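Long-range contacts in mannosylglycerate hydrolase MGH1-like glycoside hydrolase domain-containing protein (Thermus thermophilus HB8, PDB 4WVA), which hydrolyses mannosylglycerate, a solute made by thermophiles under osmotic stress, to mannose and glycerate, and also cleaves glucosylglycerate: residues V193-K201 / F343-R351; E328-S336 / L374-L385. All coordinates share one frame; numbering follows the deposited sequence.

Contact 1: V193-K201 / F343-R351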
loop_
_atom_site.group_PDB
_atom_site.type_symbol
_atom_site.label_atom_id
_atom_site.label_comp_id
_atom_site.label_asym_id
_atom_site.label_seq_id
_atom_site.Cartn_x
_atom_site.Cartn_y
_atom_site.Cartn_z
ATOM N N VAL A 193 -40.033 16.143 12.569
ATOM C CA VAL A 193 -39.563 16.295 11.203
ATOM C C VAL A 193 -40.661 15.887 10.253
ATOM O O VAL A 193 -41.320 14.871 10.475
ATOM C CB VAL A 193 -38.348 15.388 10.949
ATOM C CG1 VAL A 193 -37.868 15.528 9.510
ATOM C CG2 VAL A 193 -37.245 15.733 11.944
ATOM N N ASN A 194 -40.837 16.666 9.190
ATOM C CA ASN A 194 -41.826 16.327 8.181
ATOM C C ASN A 194 -41.561 14.953 7.584
ATOM O O ASN A 194 -40.421 14.661 7.223
ATOM C CB ASN A 194 -41.855 17.348 7.060
ATOM C CG ASN A 194 -43.092 17.197 6.195
ATOM O OD1 ASN A 194 -43.141 16.355 5.292
ATOM N ND2 ASN A 194 -44.119 17.997 6.491
ATOM N N PRO A 195 -42.615 14.114 7.439
ATOM C CA PRO A 195 -42.413 12.784 6.861
ATOM C C PRO A 195 -41.689 12.760 5.515
ATOM O O PRO A 195 -41.019 11.773 5.233
ATOM C CB PRO A 195 -43.856 12.252 6.695
ATOM C CG PRO A 195 -44.617 12.937 7.771
ATOM C CD PRO A 195 -44.022 14.315 7.852
ATOM N N GLU A 196 -41.817 13.816 4.707
ATOM C CA GLU A 196 -41.170 13.888 3.396
ATOM C C GLU A 196 -39.635 13.908 3.518
ATOM O O GLU A 196 -38.932 13.640 2.544
ATOM C CB GLU A 196 -41.637 15.112 2.604
ATOM C CG GLU A 196 -43.090 15.042 2.139
ATOM C CD GLU A 196 -43.502 16.239 1.288
ATOM O OE1 GLU A 196 -42.685 16.715 0.468
ATOM O OE2 GLU A 196 -44.657 16.708 1.431
ATOM N N GLU A 197 -39.134 14.218 4.720
ATOM C CA GLU A 197 -37.690 14.307 4.963
ATOM C C GLU A 197 -37.162 13.086 5.705
ATOM O O GLU A 197 -35.974 13.018 6.036
ATOM C CB GLU A 197 -37.392 15.581 5.765
ATOM C CG GLU A 197 -37.681 16.848 4.977
ATOM C CD GLU A 197 -37.666 18.110 5.820
ATOM O OE1 GLU A 197 -37.154 18.105 6.945
ATOM O OE2 GLU A 197 -38.160 19.145 5.317
ATOM N N ARG A 198 -38.027 12.110 5.944
ATOM C CA ARG A 198 -37.719 10.925 6.745
ATOM C C ARG A 198 -37.884 9.619 5.960
ATOM O O ARG A 198 -38.482 9.609 4.876
ATOM C CB ARG A 198 -38.660 10.892 7.952
ATOM C CG ARG A 198 -38.456 12.043 8.928
ATOM C CD ARG A 198 -37.122 11.949 9.680
ATOM N NE ARG A 198 -37.020 10.722 10.480
ATOM C CZ ARG A 198 -35.936 10.356 11.167
ATOM N NH1 ARG A 198 -34.861 11.136 11.154
ATOM N NH2 ARG A 198 -35.931 9.217 11.864
ATOM N N PRO A 199 -37.363 8.502 6.515
ATOM C CA PRO A 199 -37.645 7.214 5.877
ATOM C C PRO A 199 -39.146 6.982 5.790
ATOM O O PRO A 199 -39.893 7.468 6.639
ATOM C CB PRO A 199 -37.017 6.191 6.833
ATOM C CG PRO A 199 -35.977 6.954 7.583
ATOM C CD PRO A 199 -36.566 8.332 7.746
ATOM N N ARG A 200 -39.556 6.262 4.756
ATOM C CA ARG A 200 -40.973 5.958 4.543
ATOM C C ARG A 200 -41.477 4.841 5.437
ATOM O O ARG A 200 -40.716 4.162 6.117
ATOM C CB ARG A 200 -41.189 5.580 3.094
ATOM C CG ARG A 200 -40.894 6.706 2.139
ATOM C CD ARG A 200 -41.145 6.264 0.719
ATOM N NE ARG A 200 -40.551 7.171 -0.263
ATOM C CZ ARG A 200 -41.222 7.949 -1.108
ATOM N NH1 ARG A 200 -42.551 7.953 -1.128
ATOM N NH2 ARG A 200 -40.557 8.718 -1.965
ATOM N N LYS A 201 -42.791 4.635 5.427
ATOM C CA LYS A 201 -43.372 3.534 6.176
ATOM C C LYS A 201 -42.731 2.177 5.844
ATOM O O LYS A 201 -42.493 1.359 6.731
ATOM C CB LYS A 201 -44.881 3.455 5.899
ATOM C CG LYS A 201 -45.531 2.233 6.522
ATOM C CD LYS A 201 -47.038 2.239 6.309
ATOM C CE LYS A 201 -47.702 1.074 7.028
ATOM N NZ LYS A 201 -47.250 -0.245 6.506
ATOM N N PHE A 343 -32.703 7.413 -7.894
ATOM C CA PHE A 343 -33.124 7.374 -6.494
ATOM C C PHE A 343 -32.926 8.687 -5.744
ATOM O O PHE A 343 -33.292 8.783 -4.576
ATOM C CB PHE A 343 -32.360 6.269 -5.734
ATOM C CG PHE A 343 -32.441 4.930 -6.391
ATOM C CD1 PHE A 343 -33.663 4.287 -6.518
ATOM C CD2 PHE A 343 -31.300 4.314 -6.903
ATOM C CE1 PHE A 343 -33.751 3.054 -7.145
ATOM C CE2 PHE A 343 -31.383 3.086 -7.534
ATOM C CZ PHE A 343 -32.613 2.456 -7.655
ATOM N N PHE A 344 -32.347 9.676 -6.405
ATOM C CA PHE A 344 -32.082 10.989 -5.809
ATOM C C PHE A 344 -33.364 11.701 -5.376
ATOM O O PHE A 344 -34.301 11.869 -6.170
ATOM C CB PHE A 344 -31.297 11.838 -6.801
ATOM C CG PHE A 344 -30.949 13.213 -6.304
ATOM C CD1 PHE A 344 -30.014 13.389 -5.293
ATOM C CD2 PHE A 344 -31.505 14.338 -6.887
ATOM C CE1 PHE A 344 -29.674 14.655 -4.856
ATOM C CE2 PHE A 344 -31.180 15.602 -6.452
ATOM C CZ PHE A 344 -30.253 15.769 -5.435
ATOM N N GLU A 345 -33.412 12.062 -4.097
ATOM C CA GLU A 345 -34.521 12.792 -3.497
ATOM C C GLU A 345 -33.867 13.885 -2.664
ATOM O O GLU A 345 -33.340 13.587 -1.593
ATOM C CB GLU A 345 -35.386 11.891 -2.601
ATOM C CG GLU A 345 -36.145 10.766 -3.298
ATOM C CD GLU A 345 -36.988 9.963 -2.328
ATOM O OE1 GLU A 345 -38.055 10.460 -1.892
ATOM O OE2 GLU A 345 -36.589 8.834 -1.977
ATOM N N PRO A 346 -33.892 15.148 -3.134
ATOM C CA PRO A 346 -33.049 16.161 -2.496
ATOM C C PRO A 346 -33.408 16.554 -1.065
ATOM O O PRO A 346 -32.600 17.222 -0.419
ATOM C CB PRO A 346 -33.178 17.377 -3.422
ATOM C CG PRO A 346 -34.463 17.163 -4.145
ATOM C CD PRO A 346 -34.597 15.693 -4.311
ATOM N N GLY A 347 -34.585 16.160 -0.580
ATOM C CA GLY A 347 -34.969 16.428 0.792
ATOM C C GLY A 347 -35.006 15.239 1.736
ATOM O O GLY A 347 -35.144 15.441 2.955
ATOM N N ARG A 348 -34.886 14.009 1.223
ATOM C CA ARG A 348 -35.212 12.836 2.040
ATOM C C ARG A 348 -33.992 12.133 2.635
ATOM O O ARG A 348 -33.570 11.081 2.140
ATOM C CB ARG A 348 -36.100 11.825 1.298
ATOM C CG ARG A 348 -36.794 10.878 2.265
ATOM C CD ARG A 348 -37.578 9.778 1.590
ATOM N NE ARG A 348 -38.735 10.294 0.864
ATOM C CZ ARG A 348 -39.932 10.531 1.404
ATOM N NH1 ARG A 348 -40.183 10.331 2.696
ATOM N NH2 ARG A 348 -40.902 10.989 0.626
ATOM N N TYR A 349 -33.438 12.746 3.682
ATOM C CA TYR A 349 -32.565 12.075 4.642
ATOM C C TYR A 349 -31.247 11.673 3.964
ATOM O O TYR A 349 -30.458 12.554 3.640
ATOM C CB TYR A 349 -33.325 10.903 5.300
ATOM C CG TYR A 349 -32.898 10.464 6.686
ATOM C CD1 TYR A 349 -32.373 11.353 7.618
ATOM C CD2 TYR A 349 -33.116 9.163 7.107
ATOM C CE1 TYR A 349 -32.035 10.941 8.903
ATOM C CE2 TYR A 349 -32.784 8.750 8.376
ATOM C CZ TYR A 349 -32.231 9.634 9.275
ATOM O OH TYR A 349 -31.903 9.211 10.556
ATOM N N TRP A 350 -31.007 10.375 3.761
ATOM C CA TRP A 350 -29.762 9.912 3.106
ATOM C C TRP A 350 -29.875 9.605 1.616
ATOM O O TRP A 350 -29.005 8.954 1.048
ATOM C CB TRP A 350 -29.218 8.704 3.887
ATOM C CG TRP A 350 -28.710 9.063 5.233
ATOM C CD1 TRP A 350 -29.370 8.978 6.399
ATOM C CD2 TRP A 350 -27.410 9.574 5.542
ATOM N NE1 TRP A 350 -28.582 9.399 7.437
ATOM C CE2 TRP A 350 -27.363 9.770 6.934
ATOM C CE3 TRP A 350 -26.280 9.869 4.777
ATOM C CZ2 TRP A 350 -26.236 10.258 7.581
ATOM C CZ3 TRP A 350 -25.162 10.379 5.421
ATOM C CH2 TRP A 350 -25.142 10.552 6.803
ATOM N N ARG A 351 -30.915 10.119 0.957
ATOM C CA ARG A 351 -31.144 9.851 -0.444
ATOM C C ARG A 351 -30.848 11.060 -1.337
ATOM O O ARG A 351 -31.359 11.152 -2.443
ATOM C CB ARG A 351 -32.595 9.364 -0.625
ATOM C CG ARG A 351 -32.906 8.184 0.281
ATOM C CD ARG A 351 -34.304 7.648 0.075
ATOM N NE ARG A 351 -34.487 6.948 -1.188
ATOM C CZ ARG A 351 -34.274 5.647 -1.393
ATOM N NH1 ARG A 351 -33.797 4.856 -0.433
ATOM N NH2 ARG A 351 -34.552 5.130 -2.593
HETATM O O HOH W 1 -37.685 6.903 -0.282
#
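Arg348 pushes its guanidinium between the backbone of 195-198 and the side chain of Arg200. Glu196 O lies over the centre of one face, 3.4 Å above the plane, and Arg200 lies against the opposite face, its own guanidinium turned 34° from that of Arg348. At the edge, Arg348 NH1 donates to Arg198 O (2.9 Å), in the guanidinium plane and nearly along the C=O axis. Within its own loop Arg348 NE binds Glu345 OE1 at 2.8 Å, meeting the carboxylate from above its plane. After an extended start, the bend at chi3 (-67°) turns the guanidinium so that NH1 meets Arg198 O and NE meets Glu345 OE1. Arg200 NH2 forms a salt bridge with the same Glu345 OE1 (3.0 Å), though its hydrogen bond is bent and weak; a water joins Arg200 NE to Glu345 OE2. Arg351 NE adds a weak bond to OE2, so one carboxylate serves three arginines. Trimming Arg348 to an alanine would probably leave Arg198 O without this donor, Glu345 OE1 without its NE partner, and a gap between Glu196 O and the Arg200 guanidinium. Deeper in, Pro199 CD packs on Tyr349 CD2 (3.6 Å), and the Arg198 guanidinium, tilted 47° to the ring, makes an off-centre cation-pi contact, Arg198 CZ lying 4.6 Å from the Tyr349 ring centroid. Arg198, Tyr349 and Trp350 correspond to substrate-binding residues; Asp189 and Tyr28 hold the Arg198 end, and Tyr349 OH bonds to Asp165, the probable proton donor, and to a bound Tris molecule. The chemistry divides: an outer cluster of arginines round Glu345 ties the two loops together, and an inner aromatic-cation pair probably lines the substrate pocket, where the charge of Arg198 could help hold an anionic substrate.

Contact 2: E328-S336 / L374-L385; sequences EKARYLLPS and LAARLKADALAL
Asp381, pointing from the helix toward 328-336, takes the backbone N-H of Leu333 on OD2 at 2.9 Å, a nearly straight bond (167°) from the anti side. Arg377 NE, one helical turn earlier, reaches the same Asp381 OD2 at 2.7 Å on the syn side and from the other face of the carboxylate. Asp381 OD1 receives Arg331 NH1 (3.0 Å) from above its plane, and a water also spans Arg331 NH2 and OD1. Arg377 NH2 goes on to Arg331 O, standing above that carbonyl's plane at 2.8 Å. The loop backbone is therefore pinned at two points two residues apart, Arg331 O and Leu333 N. Flanking this polar centre, Leu385 CD2 sits over the middle of the Tyr332 ring, 3.7 Å from its centroid, in a CH-pi contact; Arg331 CG lies over the opposite face, toward the rim, and a bend at chi2 (56°) brings the Arg331 guanidinium back over Tyr332 CE2 with NH1 at Asp381 OD1. On the other flank Leu333 CB meets Leu378 CD2 (3.8 Å). Helix 372-389 is probably one of the (alpha/alpha)6-barrel helices of this GH63 enzyme; the loop it grips follows helix 313-327. Leu333 CG lies over one face of the Arg377 guanidinium, toward its rim. A cis peptide precedes Leu334, whose CB also touches Leu378 CD2. Farther out, Leu334 packs on Trp326, Leu378 on Ala363 and Leu374 on Phe366.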
loop_
_atom_site.group_PDB
_atom_site.type_symbol
_atom_site.label_atom_id
_atom_site.label_comp_id
_atom_site.label_asym_id
_atom_site.label_seq_id
_atom_site.Cartn_x
_atom_site.Cartn_y
_atom_site.Cartn_z
ATOM N N GLU A 328 -21.537 19.425 -10.826
ATOM C CA GLU A 328 -22.129 19.958 -12.068
ATOM C C GLU A 328 -23.652 20.025 -11.968
ATOM O O GLU A 328 -24.293 20.751 -12.731
ATOM C CB GLU A 328 -21.764 19.086 -13.276
ATOM C CG GLU A 328 -20.273 19.017 -13.609
ATOM C CD GLU A 328 -19.981 18.158 -14.829
ATOM O OE1 GLU A 328 -20.882 17.416 -15.282
ATOM O OE2 GLU A 328 -18.851 18.205 -15.358
ATOM N N LYS A 329 -24.231 19.236 -11.062
ATOM C CA LYS A 329 -25.684 19.105 -10.938
ATOM C C LYS A 329 -26.285 19.660 -9.651
ATOM O O LYS A 329 -27.473 20.004 -9.624
ATOM C CB LYS A 329 -26.079 17.638 -11.092
ATOM C CG LYS A 329 -25.902 17.103 -12.506
ATOM C CD LYS A 329 -26.579 18.013 -13.520
ATOM C CE LYS A 329 -26.832 17.312 -14.839
ATOM N NZ LYS A 329 -27.659 18.181 -15.727
ATOM N N ALA A 330 -25.480 19.741 -8.590
ATOM C CA ALA A 330 -25.925 20.294 -7.310
ATOM C C ALA A 330 -25.099 21.518 -6.958
ATOM O O ALA A 330 -23.876 21.493 -7.065
ATOM C CB ALA A 330 -25.791 19.246 -6.218
ATOM N N ARG A 331 -25.749 22.579 -6.485
ATOM C CA ARG A 331 -25.027 23.764 -6.029
ATOM C C ARG A 331 -24.094 23.460 -4.865
ATOM O O ARG A 331 -22.977 23.962 -4.811
ATOM C CB ARG A 331 -25.994 24.890 -5.631
ATOM C CG ARG A 331 -25.380 26.045 -4.824
ATOM C CD ARG A 331 -24.181 26.770 -5.453
ATOM N NE ARG A 331 -23.547 27.711 -4.509
ATOM C CZ ARG A 331 -22.542 27.432 -3.667
ATOM N NH1 ARG A 331 -21.967 26.218 -3.621
ATOM N NH2 ARG A 331 -22.078 28.396 -2.868
ATOM N N TYR A 332 -24.567 22.645 -3.929
ATOM C CA TYR A 332 -23.837 22.373 -2.693
ATOM C C TYR A 332 -23.338 20.940 -2.691
ATOM O O TYR A 332 -24.123 20.021 -2.879
ATOM C CB TYR A 332 -24.736 22.591 -1.472
ATOM C CG TYR A 332 -25.151 24.032 -1.307
ATOM C CD1 TYR A 332 -26.427 24.439 -1.657
ATOM C CD2 TYR A 332 -24.257 24.983 -0.853
ATOM C CE1 TYR A 332 -26.813 25.755 -1.530
ATOM C CE2 TYR A 332 -24.631 26.315 -0.730
ATOM C CZ TYR A 332 -25.920 26.691 -1.075
ATOM O OH TYR A 332 -26.327 28.019 -0.951
ATOM N N LEU A 333 -22.030 20.770 -2.512
ATOM C CA LEU A 333 -21.448 19.460 -2.280
ATOM C C LEU A 333 -21.515 19.185 -0.792
ATOM O O LEU A 333 -21.561 20.126 0.001
ATOM C CB LEU A 333 -19.987 19.416 -2.732
ATOM C CG LEU A 333 -19.720 19.475 -4.246
ATOM C CD1 LEU A 333 -18.224 19.396 -4.485
ATOM C CD2 LEU A 333 -20.446 18.359 -4.983
ATOM N N LEU A 334 -21.546 17.920 -0.367
ATOM C CA LEU A 334 -21.585 16.715 -1.185
ATOM C C LEU A 334 -22.955 16.062 -0.990
ATOM O O LEU A 334 -23.303 15.677 0.118
ATOM C CB LEU A 334 -20.519 15.753 -0.689
ATOM C CG LEU A 334 -20.307 14.460 -1.464
ATOM C CD1 LEU A 334 -19.699 14.719 -2.823
ATOM C CD2 LEU A 334 -19.403 13.534 -0.646
ATOM N N PRO A 335 -23.749 15.936 -2.061
ATOM C CA PRO A 335 -25.020 15.216 -1.857
ATOM C C PRO A 335 -24.780 13.774 -1.420
ATOM O O PRO A 335 -23.739 13.184 -1.740
ATOM C CB PRO A 335 -25.706 15.265 -3.225
ATOM C CG PRO A 335 -24.722 15.806 -4.163
ATOM C CD PRO A 335 -23.566 16.402 -3.437
ATOM N N SER A 336 -25.733 13.222 -0.683
ATOM C CA SER A 336 -25.596 11.875 -0.135
ATOM C C SER A 336 -25.743 10.773 -1.178
ATOM O O SER A 336 -25.336 9.636 -0.930
ATOM C CB SER A 336 -26.511 11.682 1.075
ATOM O OG SER A 336 -27.848 12.164 0.854
ATOM N N LEU A 374 -10.762 20.843 -3.769
ATOM C CA LEU A 374 -11.951 20.091 -3.462
ATOM C C LEU A 374 -12.241 20.074 -1.961
ATOM O O LEU A 374 -13.381 20.269 -1.538
ATOM C CB LEU A 374 -11.808 18.679 -4.016
ATOM C CG LEU A 374 -12.997 17.768 -4.234
ATOM C CD1 LEU A 374 -14.243 18.450 -4.787
ATOM C CD2 LEU A 374 -12.534 16.676 -5.200
ATOM N N ALA A 375 -11.218 19.866 -1.144
ATOM C CA ALA A 375 -11.412 19.937 0.318
ATOM C C ALA A 375 -11.956 21.311 0.733
ATOM O O ALA A 375 -12.877 21.423 1.556
ATOM C CB ALA A 375 -10.119 19.624 1.049
ATOM N N ALA A 376 -11.404 22.366 0.132
ATOM C CA ALA A 376 -11.835 23.731 0.457
ATOM C C ALA A 376 -13.280 23.992 0.037
ATOM O O ALA A 376 -14.023 24.693 0.721
ATOM C CB ALA A 376 -10.899 24.731 -0.202
ATOM N N ARG A 377 -13.670 23.435 -1.100
ATOM C CA ARG A 377 -15.045 23.545 -1.578
ATOM C C ARG A 377 -16.036 22.856 -0.637
ATOM O O ARG A 377 -17.104 23.387 -0.362
ATOM C CB ARG A 377 -15.115 22.974 -3.003
ATOM C CG ARG A 377 -16.493 22.812 -3.585
ATOM C CD ARG A 377 -17.253 24.101 -3.743
ATOM N NE ARG A 377 -18.651 23.858 -4.093
ATOM C CZ ARG A 377 -19.072 23.352 -5.247
ATOM N NH1 ARG A 377 -18.209 23.007 -6.219
ATOM N NH2 ARG A 377 -20.373 23.183 -5.432
ATOM N N LEU A 378 -15.690 21.656 -0.162
ATOM C CA LEU A 378 -16.533 20.918 0.770
ATOM C C LEU A 378 -16.692 21.659 2.094
ATOM O O LEU A 378 -17.783 21.719 2.672
ATOM C CB LEU A 378 -15.943 19.511 1.031
ATOM C CG LEU A 378 -16.042 18.583 -0.173
ATOM C CD1 LEU A 378 -15.052 17.445 -0.098
ATOM C CD2 LEU A 378 -17.459 18.070 -0.285
ATOM N N LYS A 379 -15.596 22.222 2.591
ATOM C CA LYS A 379 -15.673 23.105 3.760
ATOM C C LYS A 379 -16.526 24.345 3.512
ATOM O O LYS A 379 -17.419 24.672 4.295
ATOM C CB LYS A 379 -14.282 23.535 4.182
ATOM C CG LYS A 379 -14.269 24.389 5.439
ATOM C CD LYS A 379 -12.865 24.791 5.824
ATOM C CE LYS A 379 -12.915 25.741 7.018
ATOM N NZ LYS A 379 -11.560 26.205 7.406
ATOM N N ALA A 380 -16.229 25.059 2.441
ATOM C CA ALA A 380 -16.970 26.284 2.146
ATOM C C ALA A 380 -18.475 26.016 2.017
ATOM O O ALA A 380 -19.292 26.759 2.553
ATOM C CB ALA A 380 -16.429 26.916 0.877
ATOM N N ASP A 381 -18.850 24.957 1.305
ATOM C CA ASP A 381 -20.265 24.626 1.178
ATOM C C ASP A 381 -20.896 24.292 2.535
ATOM O O ASP A 381 -21.985 24.769 2.858
ATOM C CB ASP A 381 -20.473 23.490 0.180
ATOM C CG ASP A 381 -20.345 23.955 -1.262
ATOM O OD1 ASP A 381 -20.146 25.182 -1.495
ATOM O OD2 ASP A 381 -20.416 23.098 -2.172
ATOM N N ALA A 382 -20.227 23.463 3.329
ATOM C CA ALA A 382 -20.735 23.140 4.670
ATOM C C ALA A 382 -20.961 24.393 5.518
ATOM O O ALA A 382 -22.019 24.556 6.133
ATOM C CB ALA A 382 -19.795 22.190 5.382
ATOM N N LEU A 383 -19.977 25.284 5.530
ATOM C CA LEU A 383 -20.069 26.499 6.347
ATOM C C LEU A 383 -21.134 27.476 5.824
ATOM O O LEU A 383 -21.880 28.054 6.614
ATOM C CB LEU A 383 -18.707 27.171 6.495
ATOM C CG LEU A 383 -17.640 26.330 7.202
ATOM C CD1 LEU A 383 -16.397 27.158 7.401
ATOM C CD2 LEU A 383 -18.098 25.779 8.546
ATOM N N ALA A 384 -21.235 27.609 4.502
ATOM C CA ALA A 384 -22.276 28.440 3.873
ATOM C C ALA A 384 -23.682 27.956 4.243
ATOM O O ALA A 384 -24.574 28.752 4.581
ATOM C CB ALA A 384 -22.103 28.458 2.364
ATOM N N LEU A 385 -23.878 26.644 4.191
ATOM C CA LEU A 385 -25.175 26.055 4.537
ATOM C C LEU A 385 -25.563 26.390 5.984
ATOM O O LEU A 385 -26.709 26.775 6.276
ATOM C CB LEU A 385 -25.105 24.545 4.337
ATOM C CG LEU A 385 -25.103 24.071 2.877
ATOM C CD1 LEU A 385 -24.793 22.576 2.796
ATOM C CD2 LEU A 385 -26.444 24.364 2.228
HETATM O O HOH W 2 -21.727 23.067 -7.703
HETATM O O HOH W 3 -20.059 27.843 -0.760
#

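Residues 328-336 and 343-351 belong to the same long connection between helices 313-327 and 356-368, so both contacts anchor one excursion of the chain at different places. Contact 1 joins two loops and is only partly buried: the arginines round Glu345 lie toward the surface, while Arg198 and Tyr349 are buried. Contact 2 sets loop against helix, is largely buried, and stands further from the catalytic residues. Each centres on one carboxylate shared by arginines, but Glu345 gathers three arginines and a water, whereas Asp381 also holds a backbone N-H and is bordered by leucines. With centres 20 Å apart, they meet where Ser336 OG packs against the Trp350 backbone.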